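Local atomic coordinates of glycosyl hydrolases family 2, sugar binding domain protein (Bacteroides uniformis str. 3978 T3 ii, PDB entry 6D1P), a protein that probably hydrolyses O-glycosidic bonds as a family 2 glycoside hydrolase, a beta-glucuronidase of a human gut bacterium. Residues Cys72-Asp77 and Cys168-Asp173; Glu76-Pro81 and Asp183-Gly188. All coordinates share one frame; numbering follows the deposited sequence.

Contact 1: Cys72-Asp77 and Cys168-Asp173; sequences CFNAED and CDNSRD. With K (potassium ion), chain K; K (potassium ion), chain J.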
loop_
_atom_site.group_PDB
_atom_site.type_symbol
_atom_site.label_atom_id
_atom_site.label_comp_id
_atom_site.label_asym_id
_atom_site.label_seq_id
_atom_site.Cartn_x
_atom_site.Cartn_y
_atom_site.Cartn_z
ATOM N N CYS A 72 -2.787 -2.511 14.276
ATOM C CA CYS A 72 -1.482 -2.114 13.774
ATOM C C CYS A 72 -1.470 -2.135 12.250
ATOM O O CYS A 72 -1.939 -3.100 11.642
ATOM C CB CYS A 72 -0.401 -3.045 14.342
ATOM S SG CYS A 72 1.244 -2.729 13.716
ATOM N N PHE A 73 -0.913 -1.069 11.644
ATOM C CA PHE A 73 -0.791 -0.991 10.187
ATOM C C PHE A 73 -0.086 -2.213 9.610
ATOM O O PHE A 73 -0.295 -2.560 8.446
ATOM C CB PHE A 73 0.021 0.241 9.748
ATOM C CG PHE A 73 -0.618 1.577 10.048
ATOM C CD1 PHE A 73 -1.815 1.676 10.741
ATOM C CD2 PHE A 73 0.008 2.741 9.629
ATOM C CE1 PHE A 73 -2.378 2.908 11.006
ATOM C CE2 PHE A 73 -0.539 3.979 9.885
ATOM C CZ PHE A 73 -1.733 4.071 10.582
ATOM N N ASN A 74 0.785 -2.851 10.386
ATOM C CA ASN A 74 1.750 -3.778 9.818
ATOM C C ASN A 74 1.567 -5.185 10.376
ATOM O O ASN A 74 2.512 -5.986 10.385
ATOM C CB ASN A 74 3.168 -3.259 10.055
ATOM C CG ASN A 74 3.302 -1.774 9.749
ATOM O OD1 ASN A 74 3.361 -0.957 10.663
ATOM N ND2 ASN A 74 3.349 -1.417 8.453
ATOM N N ALA A 75 0.337 -5.481 10.831
ATOM C CA ALA A 75 -0.008 -6.795 11.359
ATOM C C ALA A 75 0.460 -7.919 10.442
ATOM O O ALA A 75 0.869 -8.984 10.915
ATOM C CB ALA A 75 -1.524 -6.880 11.581
ATOM N N GLU A 76 0.414 -7.707 9.141
ATOM C CA GLU A 76 0.901 -8.735 8.234
ATOM C C GLU A 76 2.085 -8.300 7.387
ATOM O O GLU A 76 2.969 -9.124 7.116
ATOM C CB GLU A 76 -0.230 -9.211 7.300
ATOM C CG GLU A 76 -1.011 -10.397 7.845
ATOM C CD GLU A 76 -1.805 -11.141 6.761
ATOM O OE1 GLU A 76 -2.476 -12.157 7.111
ATOM O OE2 GLU A 76 -1.752 -10.715 5.572
ATOM N N ASP A 77 2.125 -7.043 6.925
ATOM C CA ASP A 77 3.125 -6.718 5.921
ATOM C C ASP A 77 4.522 -6.533 6.511
ATOM O O ASP A 77 5.490 -6.461 5.738
ATOM C CB ASP A 77 2.683 -5.490 5.078
ATOM C CG ASP A 77 2.827 -4.132 5.799
ATOM O OD1 ASP A 77 3.150 -4.053 6.998
ATOM O OD2 ASP A 77 2.600 -3.097 5.138
ATOM N N CYS A 168 -3.217 8.432 12.391
ATOM C CA CYS A 168 -1.895 7.953 12.785
ATOM C C CYS A 168 -0.986 7.896 11.572
ATOM O O CYS A 168 -1.429 7.598 10.463
ATOM C CB CYS A 168 -1.946 6.562 13.425
ATOM S SG CYS A 168 -2.659 6.569 15.060
ATOM N N ASP A 169 0.288 8.189 11.783
ATOM C CA ASP A 169 1.231 8.205 10.681
ATOM C C ASP A 169 2.564 7.629 11.144
ATOM O O ASP A 169 3.079 8.016 12.203
ATOM C CB ASP A 169 1.408 9.633 10.139
ATOM C CG ASP A 169 2.497 9.724 9.099
ATOM O OD1 ASP A 169 2.179 9.634 7.902
ATOM O OD2 ASP A 169 3.685 9.864 9.480
ATOM N N ASN A 170 3.105 6.693 10.359
ATOM C CA ASN A 170 4.453 6.171 10.547
ATOM C C ASN A 170 5.263 6.332 9.260
ATOM O O ASN A 170 6.016 5.443 8.854
ATOM C CB ASN A 170 4.434 4.709 11.028
ATOM C CG ASN A 170 3.996 3.726 9.924
ATOM O OD1 ASN A 170 3.290 4.101 8.968
ATOM N ND2 ASN A 170 4.424 2.477 10.048
ATOM N N SER A 171 5.113 7.479 8.598
ATOM C CA SER A 171 6.015 7.825 7.506
ATOM C C SER A 171 7.452 7.918 8.017
ATOM O O SER A 171 7.706 8.254 9.175
ATOM C CB SER A 171 5.613 9.154 6.857
ATOM O OG SER A 171 4.281 9.112 6.386
ATOM N N ARG A 172 8.393 7.619 7.128
ATOM C CA ARG A 172 9.803 7.798 7.441
ATOM C C ARG A 172 10.111 9.261 7.713
ATOM O O ARG A 172 9.735 10.136 6.935
ATOM C CB ARG A 172 10.651 7.297 6.282
ATOM C CG ARG A 172 10.465 5.855 6.013
ATOM C CD ARG A 172 11.259 5.418 4.829
ATOM N NE ARG A 172 12.686 5.300 5.117
ATOM C CZ ARG A 172 13.263 4.207 5.618
ATOM N NH1 ARG A 172 12.535 3.136 5.915
ATOM N NH2 ARG A 172 14.572 4.184 5.814
ATOM N N ASP A 173 10.830 9.530 8.802
ATOM C CA ASP A 173 11.139 10.911 9.158
ATOM C C ASP A 173 12.484 10.938 9.875
ATOM O O ASP A 173 12.573 10.545 11.044
ATOM C CB ASP A 173 10.019 11.479 10.022
ATOM C CG ASP A 173 10.239 12.920 10.416
ATOM O OD1 ASP A 173 11.308 13.489 10.114
ATOM O OD2 ASP A 173 9.316 13.483 11.046
HETATM K K K K . 13.032 8.149 12.247
HETATM K K K J . 8.090 -6.903 4.726
HETATM O O HOH W 1 11.137 7.498 10.545
HETATM O O HOH W 2 9.428 -4.444 5.283
HETATM O O HOH W 3 15.480 7.871 10.228
#
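C168 receives the far end of the F73 ring: CZ of F73 lies 3.5 Å from the carbonyl O of C168, which sits at the ring edge in its plane, and the same CZ is 3.8 Å from C168 CB. The first is an approach of a ring C-H edge to a carbonyl, the second ordinary apolar packing. D169 turns its CB away from the loop and instead organises its own segment. Its OD1 takes the S171 hydroxyl at 2.6 Å through the syn lone pair, while S171 N reaches its OD2 at 2.9 Å from above the carboxylate plane, forming an Asx turn where the strand ends. N170, the first residue after the strand, points its CB toward the 72-77 loop. With CG lodged between backbone N and carbonyl carbon (chi1 72°), its amide stands almost perpendicular to the F73 ring (88°) and sets OD1 3.6 Å from F73 CD2. That oxygen accepts its hydrogen bond from G88 N, and ND2 gives one to L186 O, so this buried amide is held at both ends. N170 ND2 also approaches N74 OD1 at 3.6 Å, a packing distance, with the two amide planes 38° apart. N74 is held by its ND2, which bonds D77 OD1 at 3.0 Å in the amide plane and also Y86 O. Further along, R172 forms a salt bridge to E47 of the second subunit, and D173 O binds a potassium ion at 2.7 Å, a site completed by M176 O, P178 O and waters. The contact joins the C72-A75 type I turn to the end of strand 162-169, which lies between strands 89-96 and 117-122 in the six-stranded antiparallel sheet; F73 also packs on Y92 of strand 89-96.

Contact 2: Glu76-Pro81 and Asp183-Gly188; sequences EDAVDP and DFNLYG. With K (potassium ion), chain J.
A78 and N185 bring the two irregular segments closest, with 7.3 Å between their CA atoms, too far apart for strand-like pairing, and the approach is made by side chains. The A78 methyl points at segment 183-188 and meets two groups there. One is the amide end of N185; the other is the rim of the Y187 ring, where A78 CB lies near the ring plane, 4.1 Å from CE1 and 3.9 Å from OH of Y187. The methyl thus abuts the phenol edge and does not stack on a face. One face of that ring is taken by N185 CB, 3.7 Å above the plane and offset toward the rim, so the two residues that receive A78 also pack on each other. The Y187 hydroxyl hydrogen-bonds OD1 of D333, which with D580 forms a sodium site. Both segments fall in the family 2 sugar-binding domain, yet S582, on strand 581-582 in the part of the chain assigned to the TIM barrel, touches A78, V79 and Y187; D183 adds hydrogen bonds to T583 and N595. This is consistent with a position at the junction of the sugar-binding and TIM-barrel regions. The backbone of 76-81 that carries the A78 methyl curls into a metal-binding loop, in which V79 N and D80 N both make weak bonds to E76 O. Its carbonyls converge on potassium: D77 O at 2.8 Å, A78 O at 2.9 Å and D80 O at 2.8 Å, joined by V83 O and a water at 2.9 Å. The D77 carboxylate plays no part in that coordination; its OD2 is engaged by R39, in a salt bridge, and by Y86 N.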
loop_
_atom_site.group_PDB
_atom_site.type_symbol
_atom_site.label_atom_id
_atom_site.label_comp_id
_atom_site.label_asym_id
_atom_site.label_seq_id
_atom_site.Cartn_x
_atom_site.Cartn_y
_atom_site.Cartn_z
ATOM N N GLU A 76 0.414 -7.707 9.141
ATOM C CA GLU A 76 0.901 -8.735 8.234
ATOM C C GLU A 76 2.085 -8.300 7.387
ATOM O O GLU A 76 2.969 -9.124 7.116
ATOM C CB GLU A 76 -0.230 -9.211 7.300
ATOM C CG GLU A 76 -1.011 -10.397 7.845
ATOM C CD GLU A 76 -1.805 -11.141 6.761
ATOM O OE1 GLU A 76 -2.476 -12.157 7.111
ATOM O OE2 GLU A 76 -1.752 -10.715 5.572
ATOM N N ASP A 77 2.125 -7.043 6.925
ATOM C CA ASP A 77 3.125 -6.718 5.921
ATOM C C ASP A 77 4.522 -6.533 6.511
ATOM O O ASP A 77 5.490 -6.461 5.738
ATOM C CB ASP A 77 2.683 -5.490 5.078
ATOM C CG ASP A 77 2.827 -4.132 5.799
ATOM O OD1 ASP A 77 3.150 -4.053 6.998
ATOM O OD2 ASP A 77 2.600 -3.097 5.138
ATOM N N ALA A 78 4.673 -6.501 7.846
ATOM C CA ALA A 78 6.022 -6.440 8.404
ATOM C C ALA A 78 6.852 -7.623 7.933
ATOM O O ALA A 78 8.031 -7.465 7.615
ATOM C CB ALA A 78 5.994 -6.382 9.940
ATOM N N VAL A 79 6.248 -8.811 7.857
ATOM C CA VAL A 79 6.977 -10.017 7.490
ATOM C C VAL A 79 6.562 -10.565 6.136
ATOM O O VAL A 79 7.076 -11.614 5.726
ATOM C CB VAL A 79 6.853 -11.110 8.572
ATOM C CG1 VAL A 79 7.475 -10.640 9.921
ATOM C CG2 VAL A 79 5.400 -11.538 8.751
ATOM N N ASP A 80 5.664 -9.901 5.423
ATOM C CA ASP A 80 5.396 -10.275 4.040
ATOM C C ASP A 80 6.698 -10.215 3.254
ATOM O O ASP A 80 7.295 -9.139 3.157
ATOM C CB ASP A 80 4.377 -9.330 3.429
ATOM C CG ASP A 80 3.942 -9.746 2.020
ATOM O OD1 ASP A 80 4.785 -10.141 1.164
ATOM O OD2 ASP A 80 2.725 -9.666 1.785
ATOM N N PRO A 81 7.167 -11.321 2.673
ATOM C CA PRO A 81 8.502 -11.314 2.050
ATOM C C PRO A 81 8.607 -10.459 0.797
ATOM O O PRO A 81 9.730 -10.227 0.330
ATOM C CB PRO A 81 8.737 -12.793 1.724
ATOM C CG PRO A 81 7.347 -13.307 1.477
ATOM C CD PRO A 81 6.468 -12.600 2.467
ATOM N N ASP A 183 17.017 -1.889 13.855
ATOM C CA ASP A 183 16.716 -3.287 13.550
ATOM C C ASP A 183 15.350 -3.730 14.100
ATOM O O ASP A 183 15.189 -4.830 14.647
ATOM C CB ASP A 183 17.859 -4.147 14.078
ATOM C CG ASP A 183 17.785 -5.597 13.615
ATOM O OD1 ASP A 183 17.458 -5.858 12.440
ATOM O OD2 ASP A 183 18.099 -6.485 14.450
ATOM N N PHE A 184 14.339 -2.874 13.972
ATOM C CA PHE A 184 12.956 -3.221 14.286
ATOM C C PHE A 184 12.055 -2.310 13.465
ATOM O O PHE A 184 12.511 -1.311 12.897
ATOM C CB PHE A 184 12.675 -3.107 15.798
ATOM C CG PHE A 184 12.871 -1.720 16.363
ATOM C CD1 PHE A 184 14.130 -1.292 16.791
ATOM C CD2 PHE A 184 11.799 -0.859 16.509
ATOM C CE1 PHE A 184 14.321 -0.014 17.338
ATOM C CE2 PHE A 184 11.974 0.429 17.049
ATOM C CZ PHE A 184 13.249 0.845 17.466
ATOM N N ASN A 185 10.772 -2.676 13.367
ATOM C CA ASN A 185 9.826 -1.842 12.619
ATOM C C ASN A 185 9.403 -0.659 13.473
ATOM O O ASN A 185 9.210 -0.803 14.684
ATOM C CB ASN A 185 8.576 -2.614 12.197
ATOM C CG ASN A 185 8.883 -3.801 11.296
ATOM O OD1 ASN A 185 8.767 -4.963 11.718
ATOM N ND2 ASN A 185 9.237 -3.522 10.046
ATOM N N LEU A 186 9.291 0.516 12.839
ATOM C CA LEU A 186 8.605 1.676 13.414
ATOM C C LEU A 186 7.134 1.502 13.068
ATOM O O LEU A 186 6.644 1.999 12.046
ATOM C CB LEU A 186 9.158 2.993 12.879
ATOM C CG LEU A 186 10.420 3.624 13.498
ATOM C CD1 LEU A 186 11.599 2.658 13.557
ATOM C CD2 LEU A 186 10.825 4.906 12.737
ATOM N N TYR A 187 6.429 0.790 13.944
ATOM C CA TYR A 187 5.059 0.375 13.697
ATOM C C TYR A 187 4.102 1.565 13.662
ATOM O O TYR A 187 4.318 2.587 14.305
ATOM C CB TYR A 187 4.626 -0.613 14.780
ATOM C CG TYR A 187 5.080 -2.032 14.545
ATOM C CD1 TYR A 187 4.820 -2.663 13.336
ATOM C CD2 TYR A 187 5.774 -2.741 15.527
ATOM C CE1 TYR A 187 5.213 -3.969 13.109
ATOM C CE2 TYR A 187 6.179 -4.065 15.314
ATOM C CZ TYR A 187 5.897 -4.668 14.089
ATOM O OH TYR A 187 6.272 -5.973 13.830
ATOM N N GLY A 188 3.015 1.408 12.914
ATOM C CA GLY A 188 1.987 2.432 12.819
ATOM C C GLY A 188 0.667 1.959 13.404
ATOM O O GLY A 188 0.354 0.766 13.389
HETATM K K K J . 8.090 -6.903 4.726
HETATM O O HOH W 2 9.428 -4.444 5.283
#

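How the contacts relate
Both contacts are buried, their centres about 8 Å apart, and both begin in the loop between strands 65-67 and 89-96, sharing E76 and D77. Their second partners differ: contact 1 uses a strand end of the beta sheet, contact 2 a loop that touches strand 581-582, in the region assigned to the TIM barrel. Contact 1 is the larger, 174 against 96 Å², and mixes a phenylalanine edge with amides, whereas contact 2 rests on one methyl of the potassium-binding loop. The two interlock directly: F73 N lies 2.8 Å from G188 O, a probable hydrogen bond, and N74 OD1 packs 3.5 Å from Y187 CD1, so segment 183-188 touches F73 and N74 of contact 1.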